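Local coordinates for sister chromatid cohesion protein (Chaetomium thermophilum, PDB 5T8V) that probably loads cohesin onto chromatin, this chain being the C-terminal, HEAT-repeat part of the loader Scc2, at residues R1245-D1257 and E1293-V1305. Numbering follows the deposited sequence.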
ATOM      1  N   ARG A1245     -39.801  -6.768  -2.433  1.00 92.45           N
ATOM      2  CA  ARG A1245     -39.058  -6.238  -1.297  1.00 92.69           C
ATOM      3  C   ARG A1245     -39.714  -4.969  -0.766  1.00 94.40           C
ATOM      4  O   ARG A1245     -39.912  -4.820   0.446  1.00 92.70           O
ATOM      5  CB  ARG A1245     -37.606  -5.982  -1.707  1.00 93.00           C
ATOM      6  CG  ARG A1245     -36.789  -5.190  -0.703  1.00 92.12           C
ATOM      7  CD  ARG A1245     -35.298  -5.409  -0.925  1.00 93.47           C
ATOM      8  NE  ARG A1245     -34.483  -4.379  -0.286  1.00 93.67           N
ATOM      9  CZ  ARG A1245     -33.163  -4.449  -0.135  1.00 94.63           C
ATOM     10  NH1 ARG A1245     -32.493  -5.509  -0.567  1.00 95.35           N
ATOM     11  NH2 ARG A1245     -32.511  -3.460   0.459  1.00 94.82           N
ATOM     12  N   VAL A1246     -40.075  -4.047  -1.665  1.00 79.10           N
ATOM     13  CA  VAL A1246     -40.748  -2.813  -1.261  1.00 80.74           C
ATOM     14  C   VAL A1246     -41.872  -3.124  -0.283  1.00 75.64           C
ATOM     15  O   VAL A1246     -41.902  -2.618   0.846  1.00 75.03           O
ATOM     16  CB  VAL A1246     -41.283  -2.058  -2.492  1.00 87.50           C
ATOM     17  CG1 VAL A1246     -42.197  -0.901  -2.073  1.00 88.39           C
ATOM     18  CG2 VAL A1246     -40.136  -1.534  -3.334  1.00 90.89           C
ATOM     19  N   LYS A1247     -42.816  -3.968  -0.705  1.00102.09           N
ATOM     20  CA  LYS A1247     -43.978  -4.244   0.130  1.00102.27           C
ATOM     21  C   LYS A1247     -43.561  -4.716   1.515  1.00 96.96           C
ATOM     22  O   LYS A1247     -44.170  -4.327   2.519  1.00 97.70           O
ATOM     23  CB  LYS A1247     -44.882  -5.280  -0.542  1.00104.99           C
ATOM     24  CG  LYS A1247     -46.214  -5.498   0.172  1.00106.48           C
ATOM     25  CD  LYS A1247     -47.036  -4.213   0.248  1.00106.61           C
ATOM     26  CE  LYS A1247     -48.391  -4.446   0.894  1.00105.90           C
ATOM     27  NZ  LYS A1247     -48.266  -4.874   2.316  1.00104.56           N
ATOM     28  N   PHE A1248     -42.518  -5.546   1.594  1.00 66.21           N
ATOM     29  CA  PHE A1248     -42.030  -5.983   2.897  1.00 61.85           C
ATOM     30  C   PHE A1248     -41.779  -4.780   3.796  1.00 57.40           C
ATOM     31  O   PHE A1248     -42.331  -4.680   4.898  1.00 55.38           O
ATOM     32  CB  PHE A1248     -40.760  -6.821   2.739  1.00 62.40           C
ATOM     33  CG  PHE A1248     -40.098  -7.159   4.043  1.00 60.33           C
ATOM     34  CD1 PHE A1248     -40.657  -8.094   4.897  1.00 58.43           C
ATOM     35  CD2 PHE A1248     -38.916  -6.539   4.416  1.00 59.53           C
ATOM     36  CE1 PHE A1248     -40.051  -8.405   6.099  1.00 56.11           C
ATOM     37  CE2 PHE A1248     -38.304  -6.846   5.616  1.00 57.08           C
ATOM     38  CZ  PHE A1248     -38.873  -7.780   6.459  1.00 55.36           C
ATOM     39  N   LEU A1249     -40.956  -3.841   3.324  1.00 51.80           N
ATOM     40  CA  LEU A1249     -40.762  -2.592   4.051  1.00 48.91           C
ATOM     41  C   LEU A1249     -42.103  -1.978   4.427  1.00 47.06           C
ATOM     42  O   LEU A1249     -42.355  -1.668   5.597  1.00 46.79           O
ATOM     43  CB  LEU A1249     -39.937  -1.616   3.209  1.00 49.36           C
ATOM     44  CG  LEU A1249     -38.506  -2.040   2.872  1.00 49.68           C
ATOM     45  CD1 LEU A1249     -37.854  -1.009   1.963  1.00 51.21           C
ATOM     46  CD2 LEU A1249     -37.682  -2.234   4.138  1.00 48.51           C
ATOM     47  N   GLU A1250     -42.991  -1.815   3.444  1.00 67.00           N
ATOM     48  CA  GLU A1250     -44.303  -1.258   3.739  1.00 65.32           C
ATOM     49  C   GLU A1250     -44.999  -2.061   4.828  1.00 63.59           C
ATOM     50  O   GLU A1250     -45.551  -1.488   5.776  1.00 64.39           O
ATOM     51  CB  GLU A1250     -45.150  -1.210   2.468  1.00 65.79           C
ATOM     52  CG  GLU A1250     -44.640  -0.212   1.442  1.00 67.01           C
ATOM     53  CD  GLU A1250     -45.545  -0.099   0.233  1.00 69.12           C
ATOM     54  OE1 GLU A1250     -46.349  -1.027  -0.000  1.00 69.30           O
ATOM     55  OE2 GLU A1250     -45.456   0.922  -0.482  1.00 70.53           O
ATOM     56  N   LYS A1251     -44.955  -3.394   4.733  1.00 64.48           N
ATOM     57  CA  LYS A1251     -45.579  -4.216   5.763  1.00 64.60           C
ATOM     58  C   LYS A1251     -44.997  -3.900   7.135  1.00 63.08           C
ATOM     59  O   LYS A1251     -45.738  -3.780   8.118  1.00 62.95           O
ATOM     60  CB  LYS A1251     -45.417  -5.700   5.428  1.00 65.51           C
ATOM     61  CG  LYS A1251     -46.081  -6.654   6.425  1.00 67.34           C
ATOM     62  CD  LYS A1251     -47.528  -6.271   6.750  1.00 69.52           C
ATOM     63  CE  LYS A1251     -48.413  -6.209   5.508  1.00 72.40           C
ATOM     64  NZ  LYS A1251     -48.588  -7.541   4.859  1.00 73.81           N
ATOM     65  N   LEU A1252     -43.672  -3.745   7.219  1.00 49.62           N
ATOM     66  CA  LEU A1252     -43.065  -3.304   8.470  1.00 48.12           C
ATOM     67  C   LEU A1252     -43.769  -2.060   8.991  1.00 47.55           C
ATOM     68  O   LEU A1252     -44.233  -2.025  10.136  1.00 46.99           O
ATOM     69  CB  LEU A1252     -41.572  -3.029   8.272  1.00 48.08           C
ATOM     70  CG  LEU A1252     -40.625  -4.224   8.336  1.00 47.77           C
ATOM     71  CD1 LEU A1252     -39.275  -3.858   7.742  1.00 48.48           C
ATOM     72  CD2 LEU A1252     -40.468  -4.680   9.775  1.00 47.26           C
ATOM     73  N   VAL A1253     -43.879  -1.033   8.144  1.00 45.86           N
ATOM     74  CA  VAL A1253     -44.574   0.186   8.544  1.00 46.25           C
ATOM     75  C   VAL A1253     -45.989  -0.141   9.001  1.00 46.68           C
ATOM     76  O   VAL A1253     -46.462   0.371  10.023  1.00 47.22           O
ATOM     77  CB  VAL A1253     -44.572   1.206   7.388  1.00 46.67           C
ATOM     78  CG1 VAL A1253     -45.326   2.472   7.782  1.00 47.05           C
ATOM     79  CG2 VAL A1253     -43.145   1.545   6.978  1.00 46.74           C
ATOM     80  N   SER A1254     -46.680  -1.011   8.261  1.00 54.77           N
ATOM     81  CA  SER A1254     -48.055  -1.345   8.615  1.00 56.27           C
ATOM     82  C   SER A1254     -48.123  -2.064   9.954  1.00 56.37           C
ATOM     83  O   SER A1254     -49.140  -1.980  10.652  1.00 56.70           O
ATOM     84  CB  SER A1254     -48.687  -2.198   7.515  1.00 57.61           C
ATOM     85  OG  SER A1254     -48.781  -1.467   6.303  1.00 58.79           O
ATOM     86  N   GLN A1255     -47.056  -2.767  10.335  1.00 57.01           N
ATOM     87  CA  GLN A1255     -47.028  -3.429  11.633  1.00 58.11           C
ATOM     88  C   GLN A1255     -46.873  -2.446  12.784  1.00 60.71           C
ATOM     89  O   GLN A1255     -46.983  -2.859  13.944  1.00 61.40           O
ATOM     90  CB  GLN A1255     -45.895  -4.456  11.670  1.00 56.14           C
ATOM     91  CG  GLN A1255     -46.215  -5.761  10.951  1.00 55.10           C
ATOM     92  CD  GLN A1255     -46.981  -6.735  11.824  1.00 54.89           C
ATOM     93  OE1 GLN A1255     -46.587  -7.015  12.956  1.00 54.53           O
ATOM     94  NE2 GLN A1255     -48.086  -7.257  11.303  1.00 55.66           N
ATOM     95  N   ILE A1256     -46.626  -1.168  12.496  1.00 60.22           N
ATOM     96  CA  ILE A1256     -46.478  -0.172  13.551  1.00 61.97           C
ATOM     97  C   ILE A1256     -47.790   0.539  13.863  1.00 64.68           C
ATOM     98  O   ILE A1256     -47.909   1.154  14.932  1.00 65.20           O
ATOM     99  CB  ILE A1256     -45.398   0.860  13.174  1.00 62.04           C
ATOM    100  CG1 ILE A1256     -44.110   0.154  12.738  1.00 61.29           C
ATOM    101  CG2 ILE A1256     -45.082   1.758  14.364  1.00 62.93           C
ATOM    102  CD1 ILE A1256     -43.063   1.065  12.143  1.00 61.12           C
ATOM    103  N   ASP A1257     -48.777   0.466  12.969  1.00 73.54           N
ATOM    104  CA  ASP A1257     -50.079   1.075  13.214  1.00 76.69           C
ATOM    105  C   ASP A1257     -50.642   0.563  14.534  1.00 80.25           C
ATOM    106  O   ASP A1257     -50.209  -0.483  15.031  1.00 80.98           O
ATOM    107  CB  ASP A1257     -51.044   0.772  12.065  1.00 76.85           C
ATOM    108  CG  ASP A1257     -52.019   1.903  11.808  1.00 78.42           C
ATOM    109  OD1 ASP A1257     -52.211   2.743  12.712  1.00 79.69           O
ATOM    110  OD2 ASP A1257     -52.595   1.949  10.701  1.00 79.05           O
ATOM    111  N   GLU A1293     -37.200   2.065  -3.205  1.00 86.38           N
ATOM    112  CA  GLU A1293     -37.569   1.341  -1.992  1.00 83.08           C
ATOM    113  C   GLU A1293     -37.664   2.287  -0.802  1.00 82.81           C
ATOM    114  O   GLU A1293     -38.679   2.322  -0.100  1.00 80.91           O
ATOM    115  CB  GLU A1293     -36.554   0.233  -1.709  1.00 83.00           C
ATOM    116  CG  GLU A1293     -36.696  -0.995  -2.592  1.00 83.14           C
ATOM    117  CD  GLU A1293     -35.637  -2.039  -2.306  1.00 83.36           C
ATOM    118  OE1 GLU A1293     -34.881  -1.863  -1.327  1.00 82.63           O
ATOM    119  OE2 GLU A1293     -35.561  -3.035  -3.057  1.00 84.22           O
ATOM    120  N   ILE A1294     -36.605   3.060  -0.558  1.00 72.48           N
ATOM    121  CA  ILE A1294     -36.600   3.975   0.579  1.00 71.49           C
ATOM    122  C   ILE A1294     -37.601   5.105   0.377  1.00 70.02           C
ATOM    123  O   ILE A1294     -38.185   5.603   1.346  1.00 68.89           O
ATOM    124  CB  ILE A1294     -35.180   4.520   0.827  1.00 74.67           C
ATOM    125  CG1 ILE A1294     -35.189   5.528   1.979  1.00 75.25           C
ATOM    126  CG2 ILE A1294     -34.620   5.163  -0.431  1.00 77.62           C
ATOM    127  CD1 ILE A1294     -33.808   5.948   2.438  1.00 77.49           C
ATOM    128  N   HIS A1295     -37.816   5.535  -0.869  1.00 82.59           N
ATOM    129  CA  HIS A1295     -38.792   6.591  -1.121  1.00 82.54           C
ATOM    130  C   HIS A1295     -40.203   6.111  -0.809  1.00 78.59           C
ATOM    131  O   HIS A1295     -40.984   6.820  -0.166  1.00 77.56           O
ATOM    132  CB  HIS A1295     -38.692   7.071  -2.570  1.00 86.47           C
ATOM    133  CG  HIS A1295     -39.651   8.171  -2.907  1.00 89.51           C
ATOM    134  ND1 HIS A1295     -39.628   9.396  -2.275  1.00 89.11           N
ATOM    135  CD2 HIS A1295     -40.659   8.231  -3.809  1.00 90.10           C
ATOM    136  CE1 HIS A1295     -40.581  10.164  -2.773  1.00 89.76           C
ATOM    137  NE2 HIS A1295     -41.222   9.480  -3.706  1.00 89.96           N
ATOM    138  N   SER A1296     -40.550   4.904  -1.261  1.00 71.68           N
ATOM    139  CA  SER A1296     -41.847   4.334  -0.915  1.00 68.70           C
ATOM    140  C   SER A1296     -41.944   4.053   0.577  1.00 65.77           C
ATOM    141  O   SER A1296     -43.039   4.118   1.151  1.00 64.48           O
ATOM    142  CB  SER A1296     -42.087   3.054  -1.715  1.00 68.59           C
ATOM    143  OG  SER A1296     -42.042   3.311  -3.109  1.00 70.83           O
ATOM    144  N   LEU A1297     -40.816   3.747   1.220  1.00 56.36           N
ATOM    145  CA  LEU A1297     -40.813   3.506   2.658  1.00 54.10           C
ATOM    146  C   LEU A1297     -41.157   4.778   3.423  1.00 53.20           C
ATOM    147  O   LEU A1297     -42.097   4.800   4.224  1.00 51.74           O
ATOM    148  CB  LEU A1297     -39.449   2.963   3.090  1.00 53.56           C
ATOM    149  CG  LEU A1297     -39.207   2.835   4.598  1.00 51.80           C
ATOM    150  CD1 LEU A1297     -40.259   1.950   5.247  1.00 50.16           C
ATOM    151  CD2 LEU A1297     -37.810   2.295   4.867  1.00 51.82           C
ATOM    152  N   VAL A1298     -40.403   5.855   3.185  1.00 57.31           N
ATOM    153  CA  VAL A1298     -40.688   7.118   3.858  1.00 57.49           C
ATOM    154  C   VAL A1298     -42.057   7.639   3.450  1.00 56.95           C
ATOM    155  O   VAL A1298     -42.704   8.372   4.207  1.00 56.25           O
ATOM    156  CB  VAL A1298     -39.580   8.153   3.570  1.00 59.97           C
ATOM    157  CG1 VAL A1298     -38.221   7.617   4.005  1.00 60.16           C
ATOM    158  CG2 VAL A1298     -39.564   8.540   2.098  1.00 62.13           C
ATOM    159  N   ALA A1299     -42.520   7.278   2.251  1.00 63.87           N
ATOM    160  CA  ALA A1299     -43.879   7.624   1.854  1.00 64.00           C
ATOM    161  C   ALA A1299     -44.897   6.915   2.738  1.00 62.36           C
ATOM    162  O   ALA A1299     -45.889   7.518   3.164  1.00 62.14           O
ATOM    163  CB  ALA A1299     -44.103   7.271   0.383  1.00 64.73           C
ATOM    164  N   ALA A1300     -44.661   5.636   3.032  1.00 61.59           N
ATOM    165  CA  ALA A1300     -45.572   4.896   3.897  1.00 62.19           C
ATOM    166  C   ALA A1300     -45.503   5.399   5.332  1.00 61.31           C
ATOM    167  O   ALA A1300     -46.519   5.421   6.038  1.00 61.29           O
ATOM    168  CB  ALA A1300     -45.254   3.403   3.837  1.00 62.91           C
ATOM    169  N   MET A1301     -44.314   5.806   5.786  1.00 58.29           N
ATOM    170  CA  MET A1301     -44.180   6.328   7.142  1.00 57.03           C
ATOM    171  C   MET A1301     -44.876   7.677   7.281  1.00 57.32           C
ATOM    172  O   MET A1301     -45.587   7.918   8.263  1.00 56.76           O
ATOM    173  CB  MET A1301     -42.702   6.440   7.516  1.00 56.33           C
ATOM    174  CG  MET A1301     -41.983   5.100   7.598  1.00 55.05           C
ATOM    175  SD  MET A1301     -40.331   5.207   8.320  1.00 55.21           S
ATOM    176  CE  MET A1301     -39.462   6.151   7.075  1.00 56.48           C
ATOM    177  N   GLU A1302     -44.687   8.569   6.306  1.00 59.66           N
ATOM    178  CA  GLU A1302     -45.413   9.835   6.313  1.00 61.68           C
ATOM    179  C   GLU A1302     -46.918   9.603   6.238  1.00 63.35           C
ATOM    180  O   GLU A1302     -47.695  10.291   6.912  1.00 64.25           O
ATOM    181  CB  GLU A1302     -44.949  10.712   5.150  1.00 62.47           C
ATOM    182  CG  GLU A1302     -43.506  11.177   5.252  1.00 62.38           C
ATOM    183  CD  GLU A1302     -43.032  11.882   3.994  1.00 63.60           C
ATOM    184  OE1 GLU A1302     -43.829  11.999   3.040  1.00 63.69           O
ATOM    185  OE2 GLU A1302     -41.862  12.320   3.960  1.00 64.43           O
ATOM    186  N   ARG A1303     -47.347   8.640   5.421  1.00 63.90           N
ATOM    187  CA  ARG A1303     -48.772   8.346   5.301  1.00 64.97           C
ATOM    188  C   ARG A1303     -49.345   7.874   6.632  1.00 63.86           C
ATOM    189  O   ARG A1303     -50.388   8.362   7.085  1.00 63.95           O
ATOM    190  CB  ARG A1303     -48.990   7.301   4.204  1.00 66.42           C
ATOM    191  CG  ARG A1303     -50.450   7.009   3.891  1.00 68.14           C
ATOM    192  CD  ARG A1303     -50.613   6.300   2.548  1.00 69.36           C
ATOM    193  NE  ARG A1303     -49.808   5.079   2.458  1.00 68.97           N
ATOM    194  CZ  ARG A1303     -48.638   4.976   1.830  1.00 68.74           C
ATOM    195  NH1 ARG A1303     -48.099   6.020   1.210  1.00 69.44           N
ATOM    196  NH2 ARG A1303     -48.001   3.812   1.816  1.00 67.70           N
ATOM    197  N   LEU A1304     -48.665   6.929   7.285  1.00 55.73           N
ATOM    198  CA  LEU A1304     -49.127   6.435   8.578  1.00 56.66           C
ATOM    199  C   LEU A1304     -49.165   7.554   9.612  1.00 57.92           C
ATOM    200  O   LEU A1304     -50.184   7.767  10.279  1.00 57.85           O
ATOM    201  CB  LEU A1304     -48.221   5.299   9.057  1.00 55.25           C
ATOM    202  CG  LEU A1304     -48.365   4.890  10.527  1.00 54.93           C
ATOM    203  CD1 LEU A1304     -49.801   4.497  10.855  1.00 55.77           C
ATOM    204  CD2 LEU A1304     -47.408   3.756  10.856  1.00 53.95           C
ATOM    205  N   VAL A1305     -48.053   8.276   9.764  1.00 68.80           N
ATOM    206  CA  VAL A1305     -47.983   9.340  10.762  1.00 70.63           C
ATOM    207  C   VAL A1305     -49.093  10.358  10.536  1.00 73.79           C
ATOM    208  O   VAL A1305     -49.758  10.795  11.483  1.00 77.40           O
ATOM    209  CB  VAL A1305     -46.588   9.995  10.735  1.00 69.02           C
ATOM    210  CG1 VAL A1305     -46.553  11.253  11.589  1.00 69.74           C
ATOM    211  CG2 VAL A1305     -45.534   9.005  11.214  1.00 67.79           C
TER
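V1253 pushes its side chain into the facing helix, a knob in the hole formed by L1297, A1300, M1301 and L1304. Its two methyls divide the work. CG2 meets L1297 CD1 at 3.4 Å and also touches M1301 CG. CG1 lies anti to the backbone N (chi1 179°), which puts it over the backbone of A1300, 3.6 Å from A1300 O, and against L1304 CD2.

Toward the N-terminal ends of both segments, R1245 crosses E1293 at about a right angle. R1245 NE and E1293 OE1 form a salt bridge of 2.8 Å, with guanidinium and carboxylate planes 35° apart. The R1245 chain is extended from CG to NE, and its CD packs against E1293 OE2. R1245 also touches M1234 of helix 1231-1240. With an alanine in place of R1245, the carboxylate of buried E1293 would probably lose its charged mate, and a gap would probably open beside M1234. V1246 CG2 covers E1293 CG at 3.6 Å, and L1249 CB meets L1297 CD1 at 4.1 Å.

Past the knob, L1304 CD1 lies against the D1257 carboxylate, 3.5 Å from OD1. That oxygen is hydrogen-bonded to T1308 further along helix 1291-1319. I1256 also touches L1304 and extends the apolar packing to helices 1271-1284 and 1364-1387.

The axes of 1245-1254 and 1293-1305 approach to 9.2 Å and run nearly parallel, 22° apart. Such side-by-side packing is consistent with the stacked helices of a HEAT-repeat solenoid.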